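PDB 4MIY: inositol 2-dehydrogenase/D-chiro-inositol 3-dehydrogenase from Lactobacillus casei, which oxidises myo-inositol and D-chiro-inositol to the corresponding keto-inositols, using NAD as the hydride acceptor. Local coordinates for residues Ile8-Met13 with His38-Ala43; Arg15-Arg20 with Phe94-Leu99; Ala69-Ser74 with Gln287-Glu292. All coordinates share one frame; numbering follows the deposited sequence.

Interaction 1. Residues Ile8-Met13 with His38-Ala43; sequences IGTGAM and HEAAEA. With NAD (nicotinamide-adenine-dinucleotide), chain E.
Thr10 meets the helix 38-47 chiefly through its hydroxyl OG1, which rests against the peptide joining Ala40 to Ala41. Thr10 OG1 stands between the backbone N and the carbonyl carbon (chi1 61°) and lies 3.4 Å from Ala40 C; the approach to Ala41 N is badly angled for a hydrogen bond. The methyl groups of the two alanines complete the tight part: Ala40 CB comes to 3.8 Å from Thr10 OG1, and Ala41 CB is a little farther off. Such small side chains let the helix backbone come close, with Thr10 CA and Ala41 CA 5.8 Å apart. From here the same loop turns to the cofactor. Gly9 and Gly11 fit the GxGxxG pattern of the Rossmann fold, in which a glycine-rich turn links the first strand to the dinucleotide-binding helix. At Gly11, the N-cap, the bare CA comes to 3.3 Å from NAD O5B. The first amides of the helix then hold the diphosphate by two nearly straight hydrogen bonds: Ala12 N gives to NAD O2A at 3.1 Å and Met13 N to NAD O2N at 2.8 Å. The other side of the helix 38-47 is loose by comparison, with His38, Glu39 and Glu42 all directed away from the glycine-rich turn and the first two exposed to solvent.

Interaction 2. Residues Arg15-Arg20 with Phe94-Leu99; sequences RAHIDR and FTEKPL. With NAD (nicotinamide-adenine-dinucleotide), chain E.
His17 reaches from the helix 12-24 to Glu96, just beyond the strand 92-95. Its CB points toward that segment, and with CG anti to the carbonyl carbon (chi1 -80°) the ring extends between two partners. His17 ND1 accepts a hydrogen bond from Arg20 NE, 3.1 Å away and tilted from the imidazole plane. At the tip His17 NE2 donates to Glu96 OE2 over 2.8 Å, at 162°, using the anti lone pair of OE2; ring and carboxylate planes lie only 9° apart. CE1 and CD2, flanking NE2, also approach OE2, CE1 the nearer. Bonds at both nitrogens fix the imidazole's rotation. Phe94 turns its edge to the His17 face in an offset edge-to-face pair. In the NAD pocket, Glu96 OE1 accepts from Lys97 N and faces the nicotinamide carboxamide, while Lys97 O accepts from NAD O3D. The contact is buried between the dinucleotide-binding helix and the strand 92-95 of the parallel sheet, with Val286 of the helix 279-294 against His17.

Interaction 3. Residues Ala69-Ser74 with Gln287-Glu292; sequences AVFVVS and QEFIDE. Unlike the reference sequence in segment 287-292: Glu292 (reference Gln). With NAD (nicotinamide-adenine-dinucleotide), chain E.
Phe71 and Phe289 bring their rings together at right angles, the planes 90° apart and the centroids 5.5 Å. The contact joins the parallel sheet of the Rossmann fold, through its strand 69-72, to the helix 279-294, whose sequence belongs to the C-terminal alpha/beta family region. The two side chains run past one another from opposing sides, and the CE1 and CZ end of Phe71 meets CD2 and CE2 of Phe289: Phe71 CE1 lies 3.8 Å from Phe289 CE2, while Phe71 CZ is 4.0 Å from Phe289 CD2. Phe289 leaves the helix toward the strand, its CG anti to the backbone N (chi1 176°), which carries the ring out to the sheet. Phe71 starts off less directly, but its far end swings nearer to the helix. Ala69, two residues earlier on the strand, points its methyl group toward the helix and meets the Phe289 ring at the edge, near the ring plane, with Ala69 CB 4.0 Å from Phe289 CE2. The contact is wholly apolar and buried, and Phe94 on the neighbouring strand extends it, stacking on Phe71 and meeting Phe289 edge-to-face. Farther along, the chain leaves the strand for the cofactor, with Val73 O and Ser74 O beside the nicotinamide ribose and Ser74 CB against the adenine. On the helix, one turn carries its own polar link, in which Gln287 NE2 donates to Asp291 OD1 over 3.0 Å, approaching from above the carboxylate plane.

From the N terminus, the strand 3-8 leads through the glycine-rich turn into the helix 12-24, and interaction 1 closes the first loop by bringing the helix 38-47 back to that turn. Interaction 2 starts on the same helix 12-24 and closes a longer loop at the end of the strand 92-95. Its span crosses those of interactions 1 and 3, whereas interactions 1 and 3 follow in series. Interaction 3 closes the longest loop, returning the helix 279-294 to the Rossmann sheet. Neighbouring strands bind the set together: Ile8 pairs with Phe71 and Val73, and Phe94 with Val70 and Val72. All three contacts include segments that touch NAD.

Interaction 1. Residues Ile8-Met13 with His38-Ala43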
loop_
_atom_site.group_PDB
_atom_site.type_symbol
_atom_site.label_atom_id
_atom_site.label_comp_id
_atom_site.label_asym_id
_atom_site.label_seq_id
_atom_site.Cartn_x
_atom_site.Cartn_y
_atom_site.Cartn_z
ATOM N N ILE A 8 -7.459 -42.630 6.175
ATOM C CA ILE A 8 -8.823 -43.063 6.160
ATOM C C ILE A 8 -9.665 -41.986 5.501
ATOM O O ILE A 8 -9.963 -40.968 6.093
ATOM C CB ILE A 8 -9.307 -43.287 7.565
ATOM C CG1 ILE A 8 -8.407 -44.284 8.270
ATOM C CG2 ILE A 8 -10.767 -43.750 7.579
ATOM C CD1 ILE A 8 -8.597 -44.261 9.688
ATOM N N GLY A 9 -10.028 -42.258 4.269
ATOM C CA GLY A 9 -10.759 -41.335 3.448
ATOM C C GLY A 9 -9.821 -40.807 2.424
ATOM O O GLY A 9 -8.994 -39.977 2.728
ATOM N N THR A 10 -9.957 -41.259 1.207
ATOM C CA THR A 10 -9.099 -40.819 0.152
ATOM C C THR A 10 -9.851 -40.031 -0.926
ATOM O O THR A 10 -9.819 -40.350 -2.069
ATOM C CB THR A 10 -8.333 -41.993 -0.465
ATOM O OG1 THR A 10 -9.250 -42.918 -1.022
ATOM C CG2 THR A 10 -7.580 -42.720 0.590
ATOM N N GLY A 11 -10.500 -38.978 -0.514
ATOM C CA GLY A 11 -11.158 -38.092 -1.446
ATOM C C GLY A 11 -10.246 -36.937 -1.755
ATOM O O GLY A 11 -9.070 -37.090 -1.831
ATOM N N ALA A 12 -10.839 -35.778 -1.971
ATOM C CA ALA A 12 -10.097 -34.589 -2.330
ATOM C C ALA A 12 -8.993 -34.202 -1.321
ATOM O O ALA A 12 -7.879 -34.073 -1.688
ATOM C CB ALA A 12 -11.059 -33.431 -2.509
ATOM N N MET A 13 -9.377 -34.017 -0.086
ATOM C CA MET A 13 -8.457 -33.552 0.921
ATOM C C MET A 13 -7.581 -34.705 1.364
ATOM O O MET A 13 -6.434 -34.538 1.656
ATOM C CB MET A 13 -9.229 -32.913 2.065
ATOM C CG MET A 13 -8.395 -32.228 3.113
ATOM S SD MET A 13 -7.292 -31.047 2.318
ATOM C CE MET A 13 -7.002 -29.933 3.660
ATOM N N HIS A 38 -13.971 -48.287 -2.324
ATOM C CA HIS A 38 -12.764 -49.054 -2.507
ATOM C C HIS A 38 -11.958 -48.662 -3.696
ATOM O O HIS A 38 -10.758 -48.758 -3.721
ATOM C CB HIS A 38 -13.104 -50.539 -2.584
ATOM C CG HIS A 38 -11.971 -51.421 -2.188
ATOM N ND1 HIS A 38 -11.079 -51.928 -3.101
ATOM C CD2 HIS A 38 -11.554 -51.842 -0.974
ATOM C CE1 HIS A 38 -10.176 -52.644 -2.467
ATOM N NE2 HIS A 38 -10.444 -52.615 -1.178
ATOM N N GLU A 39 -12.654 -48.187 -4.688
ATOM C CA GLU A 39 -12.076 -47.763 -5.904
ATOM C C GLU A 39 -11.291 -46.464 -5.730
ATOM O O GLU A 39 -10.295 -46.250 -6.383
ATOM C CB GLU A 39 -13.222 -47.497 -6.840
ATOM C CG GLU A 39 -12.861 -46.794 -8.039
ATOM C CD GLU A 39 -12.223 -47.706 -8.993
ATOM O OE1 GLU A 39 -12.640 -48.884 -8.988
ATOM O OE2 GLU A 39 -11.318 -47.271 -9.748
ATOM N N ALA A 40 -11.775 -45.606 -4.857
ATOM C CA ALA A 40 -11.072 -44.396 -4.553
ATOM C C ALA A 40 -9.761 -44.749 -3.872
ATOM O O ALA A 40 -8.738 -44.213 -4.206
ATOM C CB ALA A 40 -11.914 -43.537 -3.692
ATOM N N ALA A 41 -9.804 -45.691 -2.964
ATOM C CA ALA A 41 -8.612 -46.105 -2.252
ATOM C C ALA A 41 -7.583 -46.665 -3.171
ATOM O O ALA A 41 -6.432 -46.356 -3.074
ATOM C CB ALA A 41 -8.940 -47.044 -1.166
ATOM N N GLU A 42 -8.029 -47.467 -4.121
ATOM C CA GLU A 42 -7.128 -48.054 -5.056
ATOM C C GLU A 42 -6.484 -47.051 -5.981
ATOM O O GLU A 42 -5.349 -47.196 -6.348
ATOM C CB GLU A 42 -7.837 -49.171 -5.836
ATOM C CG GLU A 42 -7.935 -50.476 -5.058
ATOM C CD GLU A 42 -8.808 -51.503 -5.754
ATOM O OE1 GLU A 42 -9.137 -51.287 -6.923
ATOM O OE2 GLU A 42 -9.174 -52.500 -5.122
ATOM N N ALA A 43 -7.223 -46.031 -6.360
ATOM C CA ALA A 43 -6.680 -44.981 -7.185
ATOM C C ALA A 43 -5.578 -44.182 -6.460
ATOM O O ALA A 43 -4.627 -43.755 -7.054
ATOM C CB ALA A 43 -7.765 -44.077 -7.673
HETATM P PA NAD E . -14.609 -35.826 -0.208
HETATM O O1A NAD E . -16.026 -36.129 -0.229
HETATM O O2A NAD E . -13.889 -35.578 -1.368
HETATM O O5B NAD E . -13.770 -37.060 0.323
HETATM C C5B NAD E . -14.092 -37.801 1.429
HETATM C C4B NAD E . -13.709 -39.267 1.184
HETATM O O4B NAD E . -14.099 -39.968 2.334
HETATM C C3B NAD E . -14.517 -39.971 0.102
HETATM O O3B NAD E . -13.673 -40.649 -0.733
HETATM C C2B NAD E . -15.460 -40.885 0.833
HETATM O O2B NAD E . -15.781 -42.043 0.100
HETATM C C1B NAD E . -14.659 -41.252 2.024
HETATM N N9A NAD E . -15.422 -41.688 3.172
HETATM C C8A NAD E . -16.557 -41.245 3.613
HETATM N N7A NAD E . -16.919 -41.822 4.752
HETATM C C5A NAD E . -15.964 -42.678 5.058
HETATM C C6A NAD E . -15.690 -43.650 6.097
HETATM N N6A NAD E . -16.480 -43.849 7.123
HETATM N N1A NAD E . -14.548 -44.294 6.025
HETATM C C2A NAD E . -13.713 -44.153 5.064
HETATM N N3A NAD E . -13.911 -43.321 4.065
HETATM C C4A NAD E . -14.995 -42.572 4.027
HETATM O O3 NAD E . -14.496 -34.704 0.899
HETATM P PN NAD E . -13.166 -33.830 1.282
HETATM O O1N NAD E . -13.284 -32.520 0.654
HETATM O O2N NAD E . -12.000 -34.499 0.838
HETATM O O5D NAD E . -13.301 -33.545 2.773
HETATM C C5D NAD E . -12.902 -34.532 3.692
HETATM C C4D NAD E . -12.723 -33.956 5.058
HETATM O O4D NAD E . -11.703 -32.978 4.966
HETATM C C3D NAD E . -13.970 -33.292 5.539
HETATM O O3D NAD E . -14.048 -33.479 6.917
HETATM C C2D NAD E . -13.668 -31.838 5.185
HETATM O O2D NAD E . -14.387 -31.051 6.055
HETATM C C1D NAD E . -12.192 -31.758 5.457
HETATM N N1N NAD E . -11.563 -30.627 4.774
HETATM C C2N NAD E . -10.892 -29.719 5.478
HETATM C C3N NAD E . -10.313 -28.605 4.907
HETATM C C7N NAD E . -9.545 -27.608 5.745
HETATM O O7N NAD E . -9.070 -27.903 6.795
HETATM N N7N NAD E . -9.406 -26.452 5.235
HETATM C C4N NAD E . -10.394 -28.471 3.532
HETATM C C5N NAD E . -11.087 -29.440 2.842
HETATM C C6N NAD E . -11.669 -30.496 3.491
#

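Interaction 2. Residues Arg15-Arg20 with Phe94-Leu99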
loop_
_atom_site.group_PDB
_atom_site.type_symbol
_atom_site.label_atom_id
_atom_site.label_comp_id
_atom_site.label_asym_id
_atom_site.label_seq_id
_atom_site.Cartn_x
_atom_site.Cartn_y
_atom_site.Cartn_z
ATOM N N ARG A 15 -6.490 -37.076 -0.618
ATOM C CA ARG A 15 -5.456 -37.203 -1.596
ATOM C C ARG A 15 -4.439 -36.077 -1.503
ATOM O O ARG A 15 -3.291 -36.257 -1.791
ATOM C CB ARG A 15 -6.043 -37.202 -2.993
ATOM C CG ARG A 15 -6.750 -38.478 -3.394
ATOM C CD ARG A 15 -7.597 -38.263 -4.688
ATOM N NE ARG A 15 -6.796 -38.080 -5.863
ATOM C CZ ARG A 15 -6.309 -39.064 -6.596
ATOM N NH1 ARG A 15 -6.548 -40.314 -6.284
ATOM N NH2 ARG A 15 -5.584 -38.791 -7.643
ATOM N N ALA A 16 -4.911 -34.913 -1.125
ATOM C CA ALA A 16 -4.020 -33.786 -0.964
ATOM C C ALA A 16 -3.072 -33.961 0.223
ATOM O O ALA A 16 -1.961 -33.580 0.150
ATOM C CB ALA A 16 -4.808 -32.513 -0.842
ATOM N N HIS A 17 -3.555 -34.565 1.285
ATOM C CA HIS A 17 -2.689 -34.941 2.404
ATOM C C HIS A 17 -1.702 -36.047 2.022
ATOM O O HIS A 17 -0.588 -36.030 2.420
ATOM C CB HIS A 17 -3.492 -35.348 3.610
ATOM C CG HIS A 17 -4.022 -34.205 4.399
ATOM N ND1 HIS A 17 -3.306 -33.059 4.598
ATOM C CD2 HIS A 17 -5.178 -34.047 5.062
ATOM C CE1 HIS A 17 -4.011 -32.231 5.328
ATOM N NE2 HIS A 17 -5.146 -32.811 5.639
ATOM N N ILE A 18 -2.156 -37.010 1.239
ATOM C CA ILE A 18 -1.250 -38.014 0.711
ATOM C C ILE A 18 -0.158 -37.415 -0.132
ATOM O O ILE A 18 0.971 -37.772 -0.021
ATOM C CB ILE A 18 -2.005 -39.095 -0.104
ATOM C CG1 ILE A 18 -2.888 -39.899 0.823
ATOM C CG2 ILE A 18 -1.048 -39.941 -0.928
ATOM C CD1 ILE A 18 -3.773 -40.878 0.105
ATOM N N ASP A 19 -0.538 -36.497 -0.997
ATOM C CA ASP A 19 0.421 -35.770 -1.783
ATOM C C ASP A 19 1.449 -35.039 -0.894
ATOM O O ASP A 19 2.615 -35.043 -1.157
ATOM C CB ASP A 19 -0.311 -34.771 -2.683
ATOM C CG ASP A 19 0.606 -34.058 -3.599
ATOM O OD1 ASP A 19 1.297 -34.730 -4.331
ATOM O OD2 ASP A 19 0.651 -32.835 -3.559
ATOM N N ARG A 20 0.950 -34.421 0.156
ATOM C CA ARG A 20 1.798 -33.755 1.123
ATOM C C ARG A 20 2.802 -34.713 1.737
ATOM O O ARG A 20 3.965 -34.448 1.749
ATOM C CB ARG A 20 0.958 -33.056 2.210
ATOM C CG ARG A 20 0.557 -31.636 1.828
ATOM C CD ARG A 20 -0.197 -30.868 2.862
ATOM N NE ARG A 20 -1.605 -31.166 2.883
ATOM C CZ ARG A 20 -2.516 -30.590 2.119
ATOM N NH1 ARG A 20 -2.203 -29.663 1.253
ATOM N NH2 ARG A 20 -3.753 -30.934 2.253
ATOM N N PHE A 94 -4.340 -37.561 13.385
ATOM C CA PHE A 94 -4.619 -36.294 12.730
ATOM C C PHE A 94 -5.986 -36.412 12.086
ATOM O O PHE A 94 -6.166 -37.142 11.177
ATOM C CB PHE A 94 -3.569 -35.979 11.665
ATOM C CG PHE A 94 -3.722 -34.610 11.038
ATOM C CD1 PHE A 94 -4.568 -34.422 9.985
ATOM C CD2 PHE A 94 -3.033 -33.530 11.526
ATOM C CE1 PHE A 94 -4.715 -33.201 9.422
ATOM C CE2 PHE A 94 -3.195 -32.297 10.968
ATOM C CZ PHE A 94 -4.025 -32.136 9.926
ATOM N N THR A 95 -6.929 -35.674 12.618
ATOM C CA THR A 95 -8.234 -35.611 12.009
ATOM C C THR A 95 -8.453 -34.252 11.382
ATOM O O THR A 95 -8.167 -33.254 11.975
ATOM C CB THR A 95 -9.368 -35.965 12.988
ATOM O OG1 THR A 95 -10.602 -35.992 12.300
ATOM C CG2 THR A 95 -9.442 -35.026 14.083
ATOM N N GLU A 96 -8.922 -34.258 10.158
ATOM C CA GLU A 96 -9.439 -33.032 9.620
ATOM C C GLU A 96 -10.593 -32.508 10.466
ATOM O O GLU A 96 -11.210 -33.233 11.198
ATOM C CB GLU A 96 -9.840 -33.188 8.160
ATOM C CG GLU A 96 -8.727 -32.878 7.174
ATOM C CD GLU A 96 -8.181 -31.462 7.322
ATOM O OE1 GLU A 96 -8.872 -30.618 7.872
ATOM O OE2 GLU A 96 -7.076 -31.228 6.898
ATOM N N LYS A 97 -10.857 -31.219 10.341
ATOM C CA LYS A 97 -12.049 -30.633 10.873
ATOM C C LYS A 97 -13.251 -31.262 10.212
ATOM O O LYS A 97 -13.173 -31.634 9.090
ATOM C CB LYS A 97 -12.072 -29.137 10.596
ATOM C CG LYS A 97 -11.631 -28.819 9.229
ATOM C CD LYS A 97 -12.544 -27.933 8.471
ATOM C CE LYS A 97 -13.930 -28.418 8.448
ATOM N NZ LYS A 97 -14.559 -27.980 7.185
ATOM N N PRO A 98 -14.352 -31.385 10.961
ATOM C CA PRO A 98 -14.488 -31.139 12.384
ATOM C C PRO A 98 -14.019 -32.343 13.211
ATOM O O PRO A 98 -13.869 -33.400 12.666
ATOM C CB PRO A 98 -15.993 -30.990 12.543
ATOM C CG PRO A 98 -16.479 -31.867 11.577
ATOM C CD PRO A 98 -15.633 -31.806 10.406
ATOM N N LEU A 99 -13.841 -32.160 14.492
ATOM C CA LEU A 99 -13.590 -33.292 15.366
ATOM C C LEU A 99 -14.790 -34.259 15.310
ATOM O O LEU A 99 -14.644 -35.447 15.385
ATOM C CB LEU A 99 -13.323 -32.805 16.768
ATOM C CG LEU A 99 -13.058 -33.897 17.800
ATOM C CD1 LEU A 99 -11.759 -34.567 17.499
ATOM C CD2 LEU A 99 -13.096 -33.311 19.118
HETATM P PA NAD E . -14.609 -35.826 -0.208
HETATM O O1A NAD E . -16.026 -36.129 -0.229
HETATM O O2A NAD E . -13.889 -35.578 -1.368
HETATM O O5B NAD E . -13.770 -37.060 0.323
HETATM C C5B NAD E . -14.092 -37.801 1.429
HETATM C C4B NAD E . -13.709 -39.267 1.184
HETATM O O4B NAD E . -14.099 -39.968 2.334
HETATM C C3B NAD E . -14.517 -39.971 0.102
HETATM O O3B NAD E . -13.673 -40.649 -0.733
HETATM C C2B NAD E . -15.460 -40.885 0.833
HETATM O O2B NAD E . -15.781 -42.043 0.100
HETATM C C1B NAD E . -14.659 -41.252 2.024
HETATM N N9A NAD E . -15.422 -41.688 3.172
HETATM C C8A NAD E . -16.557 -41.245 3.613
HETATM N N7A NAD E . -16.919 -41.822 4.752
HETATM C C5A NAD E . -15.964 -42.678 5.058
HETATM C C6A NAD E . -15.690 -43.650 6.097
HETATM N N6A NAD E . -16.480 -43.849 7.123
HETATM N N1A NAD E . -14.548 -44.294 6.025
HETATM C C2A NAD E . -13.713 -44.153 5.064
HETATM N N3A NAD E . -13.911 -43.321 4.065
HETATM C C4A NAD E . -14.995 -42.572 4.027
HETATM O O3 NAD E . -14.496 -34.704 0.899
HETATM P PN NAD E . -13.166 -33.830 1.282
HETATM O O1N NAD E . -13.284 -32.520 0.654
HETATM O O2N NAD E . -12.000 -34.499 0.838
HETATM O O5D NAD E . -13.301 -33.545 2.773
HETATM C C5D NAD E . -12.902 -34.532 3.692
HETATM C C4D NAD E . -12.723 -33.956 5.058
HETATM O O4D NAD E . -11.703 -32.978 4.966
HETATM C C3D NAD E . -13.970 -33.292 5.539
HETATM O O3D NAD E . -14.048 -33.479 6.917
HETATM C C2D NAD E . -13.668 -31.838 5.185
HETATM O O2D NAD E . -14.387 -31.051 6.055
HETATM C C1D NAD E . -12.192 -31.758 5.457
HETATM N N1N NAD E . -11.563 -30.627 4.774
HETATM C C2N NAD E . -10.892 -29.719 5.478
HETATM C C3N NAD E . -10.313 -28.605 4.907
HETATM C C7N NAD E . -9.545 -27.608 5.745
HETATM O O7N NAD E . -9.070 -27.903 6.795
HETATM N N7N NAD E . -9.406 -26.452 5.235
HETATM C C4N NAD E . -10.394 -28.471 3.532
HETATM C C5N NAD E . -11.087 -29.440 2.842
HETATM C C6N NAD E . -11.669 -30.496 3.491
#

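Interaction 3. Residues Ala69-Ser74 with Gln287-Glu292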
loop_
_atom_site.group_PDB
_atom_site.type_symbol
_atom_site.label_atom_id
_atom_site.label_comp_id
_atom_site.label_asym_id
_atom_site.label_seq_id
_atom_site.Cartn_x
_atom_site.Cartn_y
_atom_site.Cartn_z
ATOM N N ALA A 69 0.727 -43.493 12.722
ATOM C CA ALA A 69 -0.256 -42.443 12.756
ATOM C C ALA A 69 -1.311 -42.624 11.681
ATOM O O ALA A 69 -1.060 -43.147 10.652
ATOM C CB ALA A 69 0.411 -41.087 12.584
ATOM N N VAL A 70 -2.494 -42.150 12.004
ATOM C CA VAL A 70 -3.588 -42.134 11.067
ATOM C C VAL A 70 -4.085 -40.724 10.756
ATOM O O VAL A 70 -4.139 -39.906 11.609
ATOM C CB VAL A 70 -4.753 -43.056 11.514
ATOM C CG1 VAL A 70 -4.264 -44.474 11.614
ATOM C CG2 VAL A 70 -5.318 -42.639 12.806
ATOM N N PHE A 71 -4.405 -40.502 9.502
ATOM C CA PHE A 71 -5.075 -39.290 9.070
ATOM C C PHE A 71 -6.530 -39.605 8.778
ATOM O O PHE A 71 -6.804 -40.470 8.022
ATOM C CB PHE A 71 -4.410 -38.729 7.816
ATOM C CG PHE A 71 -3.191 -37.909 8.091
ATOM C CD1 PHE A 71 -2.122 -38.446 8.714
ATOM C CD2 PHE A 71 -3.131 -36.611 7.713
ATOM C CE1 PHE A 71 -1.022 -37.700 8.941
ATOM C CE2 PHE A 71 -2.053 -35.883 7.981
ATOM C CZ PHE A 71 -0.999 -36.426 8.572
ATOM N N VAL A 72 -7.434 -38.913 9.432
ATOM C CA VAL A 72 -8.856 -39.137 9.212
ATOM C C VAL A 72 -9.406 -38.030 8.352
ATOM O O VAL A 72 -9.510 -36.916 8.785
ATOM C CB VAL A 72 -9.623 -39.159 10.477
ATOM C CG1 VAL A 72 -11.042 -39.555 10.214
ATOM C CG2 VAL A 72 -8.976 -40.040 11.515
ATOM N N VAL A 73 -9.726 -38.374 7.132
ATOM C CA VAL A 73 -10.111 -37.413 6.123
ATOM C C VAL A 73 -11.381 -37.811 5.370
ATOM O O VAL A 73 -11.516 -37.560 4.223
ATOM C CB VAL A 73 -8.962 -37.162 5.124
ATOM C CG1 VAL A 73 -9.054 -35.760 4.547
ATOM C CG2 VAL A 73 -7.601 -37.344 5.779
ATOM N N SER A 74 -12.282 -38.444 6.089
ATOM C CA SER A 74 -13.544 -38.936 5.558
ATOM C C SER A 74 -14.589 -37.833 5.670
ATOM O O SER A 74 -14.252 -36.727 5.994
ATOM C CB SER A 74 -13.939 -40.173 6.338
ATOM O OG SER A 74 -13.982 -39.952 7.703
ATOM N N GLN A 287 3.608 -30.987 8.591
ATOM C CA GLN A 287 4.983 -31.244 8.897
ATOM C C GLN A 287 5.212 -31.237 10.384
ATOM O O GLN A 287 5.976 -32.018 10.881
ATOM C CB GLN A 287 5.892 -30.227 8.250
ATOM C CG GLN A 287 7.365 -30.536 8.408
ATOM C CD GLN A 287 7.798 -31.753 7.642
ATOM O OE1 GLN A 287 7.921 -31.735 6.452
ATOM N NE2 GLN A 287 8.053 -32.808 8.358
ATOM N N GLU A 288 4.548 -30.353 11.097
ATOM C CA GLU A 288 4.691 -30.315 12.536
ATOM C C GLU A 288 4.144 -31.602 13.199
ATOM O O GLU A 288 4.759 -32.149 14.075
ATOM C CB GLU A 288 3.990 -29.107 13.125
ATOM C CG GLU A 288 4.234 -28.920 14.600
ATOM C CD GLU A 288 3.373 -27.855 15.193
ATOM O OE1 GLU A 288 2.212 -28.114 15.432
ATOM O OE2 GLU A 288 3.867 -26.765 15.387
ATOM N N PHE A 289 3.009 -32.082 12.739
ATOM C CA PHE A 289 2.437 -33.306 13.260
ATOM C C PHE A 289 3.418 -34.467 13.054
ATOM O O PHE A 289 3.721 -35.179 13.959
ATOM C CB PHE A 289 1.083 -33.575 12.599
ATOM C CG PHE A 289 0.447 -34.878 13.018
ATOM C CD1 PHE A 289 -0.199 -34.996 14.209
ATOM C CD2 PHE A 289 0.531 -35.973 12.228
ATOM C CE1 PHE A 289 -0.744 -36.200 14.590
ATOM C CE2 PHE A 289 -0.026 -37.148 12.615
ATOM C CZ PHE A 289 -0.643 -37.252 13.783
ATOM N N ILE A 290 3.909 -34.620 11.850
ATOM C CA ILE A 290 4.869 -35.652 11.559
ATOM C C ILE A 290 6.133 -35.547 12.431
ATOM O O ILE A 290 6.581 -36.524 12.951
ATOM C CB ILE A 290 5.255 -35.642 10.075
ATOM C CG1 ILE A 290 4.075 -36.046 9.183
ATOM C CG2 ILE A 290 6.459 -36.538 9.807
ATOM C CD1 ILE A 290 3.446 -37.363 9.531
ATOM N N ASP A 291 6.675 -34.354 12.587
ATOM C CA ASP A 291 7.832 -34.142 13.420
ATOM C C ASP A 291 7.610 -34.539 14.879
ATOM O O ASP A 291 8.477 -35.046 15.517
ATOM C CB ASP A 291 8.261 -32.681 13.389
ATOM C CG ASP A 291 8.842 -32.239 12.058
ATOM O OD1 ASP A 291 9.109 -33.031 11.168
ATOM O OD2 ASP A 291 9.084 -31.048 11.938
ATOM N N GLU A 292 6.430 -34.289 15.396
ATOM C CA GLU A 292 6.112 -34.719 16.729
ATOM C C GLU A 292 6.037 -36.227 16.842
ATOM O O GLU A 292 6.547 -36.789 17.758
ATOM C CB GLU A 292 4.805 -34.072 17.210
ATOM C CG GLU A 292 4.902 -32.599 17.468
ATOM C CD GLU A 292 5.932 -32.232 18.500
ATOM O OE1 GLU A 292 6.886 -31.563 18.144
ATOM O OE2 GLU A 292 5.768 -32.586 19.658
HETATM P PA NAD E . -14.609 -35.826 -0.208
HETATM O O1A NAD E . -16.026 -36.129 -0.229
HETATM O O2A NAD E . -13.889 -35.578 -1.368
HETATM O O5B NAD E . -13.770 -37.060 0.323
HETATM C C5B NAD E . -14.092 -37.801 1.429
HETATM C C4B NAD E . -13.709 -39.267 1.184
HETATM O O4B NAD E . -14.099 -39.968 2.334
HETATM C C3B NAD E . -14.517 -39.971 0.102
HETATM O O3B NAD E . -13.673 -40.649 -0.733
HETATM C C2B NAD E . -15.460 -40.885 0.833
HETATM O O2B NAD E . -15.781 -42.043 0.100
HETATM C C1B NAD E . -14.659 -41.252 2.024
HETATM N N9A NAD E . -15.422 -41.688 3.172
HETATM C C8A NAD E . -16.557 -41.245 3.613
HETATM N N7A NAD E . -16.919 -41.822 4.752
HETATM C C5A NAD E . -15.964 -42.678 5.058
HETATM C C6A NAD E . -15.690 -43.650 6.097
HETATM N N6A NAD E . -16.480 -43.849 7.123
HETATM N N1A NAD E . -14.548 -44.294 6.025
HETATM C C2A NAD E . -13.713 -44.153 5.064
HETATM N N3A NAD E . -13.911 -43.321 4.065
HETATM C C4A NAD E . -14.995 -42.572 4.027
HETATM O O3 NAD E . -14.496 -34.704 0.899
HETATM P PN NAD E . -13.166 -33.830 1.282
HETATM O O1N NAD E . -13.284 -32.520 0.654
HETATM O O2N NAD E . -12.000 -34.499 0.838
HETATM O O5D NAD E . -13.301 -33.545 2.773
HETATM C C5D NAD E . -12.902 -34.532 3.692
HETATM C C4D NAD E . -12.723 -33.956 5.058
HETATM O O4D NAD E . -11.703 -32.978 4.966
HETATM C C3D NAD E . -13.970 -33.292 5.539
HETATM O O3D NAD E . -14.048 -33.479 6.917
HETATM C C2D NAD E . -13.668 -31.838 5.185
HETATM O O2D NAD E . -14.387 -31.051 6.055
HETATM C C1D NAD E . -12.192 -31.758 5.457
HETATM N N1N NAD E . -11.563 -30.627 4.774
HETATM C C2N NAD E . -10.892 -29.719 5.478
HETATM C C3N NAD E . -10.313 -28.605 4.907
HETATM C C7N NAD E . -9.545 -27.608 5.745
HETATM O O7N NAD E . -9.070 -27.903 6.795
HETATM N N7N NAD E . -9.406 -26.452 5.235
HETATM C C4N NAD E . -10.394 -28.471 3.532
HETATM C C5N NAD E . -11.087 -29.440 2.842
HETATM C C6N NAD E . -11.669 -30.496 3.491
#